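Local coordinates for proton-dependent oligopeptide transporter family protein (Xanthomonas campestris, PDB 6EI3) that probably couples the movement of protons to the uptake of peptides across the membrane, as a POT-family member of the major facilitator superfamily, at residues A[353-358]-A[364-369]. Residues are numbered along the deposited sequence; the frame is centred on the assembly and turned at random.
Sequences LLRRLG and LRRMTS. With 78M ((2S)-2,3-dihydroxypropyl(7Z)-pentadec-7-enoate), chain J.
Arg355 and Arg366 show how two like-charged side chains can meet edge to edge, their charges probably eased by partners on the Arg366 side. Their guanidinium planes lie 38° apart, and Arg355 NH2 stops 3.2 Å from Arg366 NH2; both are donors, so nothing bonds them directly. Each chain is stretched from CG to NE, which carries the two charged ends across the gap between the helices. Arg366 is steadied by a hydrogen bond from NE to Pro361 O and by a cation-pi contact with Tyr351, whereas Arg355 has a long, weak ion pair with Glu360. The hydrogen-bonded link between the segments runs through a water that donates to Gly358 O (2.8 Å) and accepts from Arg365 NH1 (3.2 Å), lying in the plane of the Arg365 guanidinium. Gly358, with positive phi, closes helix 334-357 in a Schellman motif. Nearer its backbone, Arg365 lays CG 3.7 Å from C3 of the bound monoacylglycerol, whose chain runs on past Ser369, with Ser369 OG 3.3 Å from C7. The contact thus spans the surface turn joining helices 334-357 and 363-389, the latter packed against helices 281-306, 400-424 and 471-495.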
# COMPACT_ATOMS: atom_id res chain seq x y z
N LEU A 353 22.10 7.29 18.57
CA LEU A 353 21.90 7.78 19.94
C LEU A 353 21.41 6.63 20.82
O LEU A 353 22.11 6.25 21.75
CB LEU A 353 20.89 8.95 19.99
CG LEU A 353 20.49 9.50 21.38
CD1 LEU A 353 21.69 10.16 22.11
CD2 LEU A 353 19.34 10.49 21.27
N LEU A 354 20.24 6.05 20.45
CA LEU A 354 19.55 4.93 21.11
C LEU A 354 20.50 3.75 21.38
O LEU A 354 20.47 3.21 22.48
CB LEU A 354 18.34 4.50 20.25
CG LEU A 354 16.92 4.97 20.65
CD1 LEU A 354 16.91 6.40 21.19
CD2 LEU A 354 15.96 4.85 19.48
N ARG A 355 21.36 3.40 20.39
CA ARG A 355 22.37 2.33 20.47
C ARG A 355 23.40 2.64 21.56
O ARG A 355 23.74 1.76 22.34
CB ARG A 355 23.09 2.14 19.13
CG ARG A 355 22.28 1.37 18.11
CD ARG A 355 22.86 1.48 16.72
NE ARG A 355 21.88 1.09 15.70
CZ ARG A 355 21.91 1.51 14.44
NH1 ARG A 355 22.85 2.35 14.03
NH2 ARG A 355 20.98 1.11 13.58
N ARG A 356 23.90 3.90 21.60
CA ARG A 356 24.89 4.38 22.59
C ARG A 356 24.28 4.43 23.98
O ARG A 356 25.00 4.21 24.96
CB ARG A 356 25.42 5.78 22.23
CG ARG A 356 26.30 5.82 20.98
CD ARG A 356 27.07 7.13 20.86
NE ARG A 356 26.21 8.31 20.97
CZ ARG A 356 25.55 8.87 19.96
NH1 ARG A 356 25.65 8.37 18.73
NH2 ARG A 356 24.78 9.93 20.17
N LEU A 357 22.97 4.73 24.07
CA LEU A 357 22.20 4.84 25.32
C LEU A 357 21.78 3.48 25.93
O LEU A 357 21.36 3.44 27.08
CB LEU A 357 20.98 5.75 25.11
CG LEU A 357 20.98 7.10 25.86
CD1 LEU A 357 22.11 8.02 25.39
CD2 LEU A 357 19.64 7.81 25.69
N GLY A 358 21.93 2.40 25.16
CA GLY A 358 21.60 1.06 25.64
C GLY A 358 20.31 0.44 25.16
O GLY A 358 20.10 -0.76 25.37
N LEU A 364 12.05 -5.01 15.00
CA LEU A 364 10.74 -5.25 15.59
C LEU A 364 10.32 -4.16 16.59
O LEU A 364 9.13 -3.85 16.67
CB LEU A 364 10.64 -6.66 16.20
CG LEU A 364 10.56 -7.82 15.18
CD1 LEU A 364 10.63 -9.15 15.88
CD2 LEU A 364 9.31 -7.71 14.26
N ARG A 365 11.30 -3.52 17.26
CA ARG A 365 11.05 -2.39 18.16
C ARG A 365 10.66 -1.17 17.35
O ARG A 365 9.76 -0.44 17.75
CB ARG A 365 12.28 -2.05 19.03
CG ARG A 365 12.29 -2.78 20.37
CD ARG A 365 13.63 -2.63 21.05
NE ARG A 365 13.60 -3.10 22.43
CZ ARG A 365 14.63 -3.07 23.26
NH1 ARG A 365 15.79 -2.55 22.87
NH2 ARG A 365 14.51 -3.53 24.50
N ARG A 366 11.32 -0.96 16.21
CA ARG A 366 11.01 0.15 15.29
C ARG A 366 9.58 -0.03 14.78
O ARG A 366 8.81 0.92 14.81
CB ARG A 366 11.98 0.16 14.10
CG ARG A 366 13.41 0.60 14.42
CD ARG A 366 14.27 0.55 13.15
NE ARG A 366 15.68 0.47 13.48
CZ ARG A 366 16.67 0.54 12.59
NH1 ARG A 366 16.40 0.70 11.30
NH2 ARG A 366 17.94 0.47 12.99
N MET A 367 9.23 -1.25 14.37
CA MET A 367 7.91 -1.53 13.83
C MET A 367 6.78 -1.32 14.85
O MET A 367 5.82 -0.62 14.53
CB MET A 367 7.86 -2.91 13.19
CG MET A 367 8.67 -2.99 11.89
SD MET A 367 8.73 -4.67 11.24
CE MET A 367 7.11 -4.75 10.43
N THR A 368 6.95 -1.83 16.09
CA THR A 368 5.97 -1.64 17.18
C THR A 368 5.77 -0.14 17.44
O THR A 368 4.63 0.33 17.47
CB THR A 368 6.47 -2.36 18.47
OG1 THR A 368 6.84 -3.71 18.16
CG2 THR A 368 5.42 -2.35 19.58
N SER A 369 6.91 0.60 17.60
CA SER A 369 6.94 2.04 17.85
C SER A 369 6.28 2.81 16.71
O SER A 369 5.61 3.80 16.97
CB SER A 369 8.37 2.53 18.04
OG SER A 369 9.01 1.88 19.13
O21 78M J . 14.24 -9.40 22.92
C20 78M J . 13.21 -9.32 21.96
C18 78M J . 12.19 -8.27 22.34
O19 78M J . 11.66 -8.56 23.64
C17 78M J . 11.07 -8.16 21.33
O2 78M J . 10.18 -7.11 21.80
C1 78M J . 9.73 -6.23 20.90
O1 78M J . 10.08 -6.19 19.76
C2 78M J . 8.71 -5.31 21.52
C3 78M J . 8.85 -3.86 21.06
C4 78M J . 8.24 -2.85 22.00
C5 78M J . 8.70 -1.44 21.71
C6 78M J . 7.97 -0.35 22.50
C7 78M J . 8.60 0.99 22.30
C8 78M J . 8.05 2.20 22.44
C9 78M J . 6.63 2.52 22.85
C10 78M J . 5.75 2.96 21.68
C11 78M J . 5.91 4.42 21.24
C12 78M J . 5.15 5.46 22.07
C13 78M J . 3.63 5.34 22.04
C15 78M J . 1.46 5.81 23.22
C14 78M J . 2.90 6.21 23.05
O HOH W 1 18.52 -2.94 24.48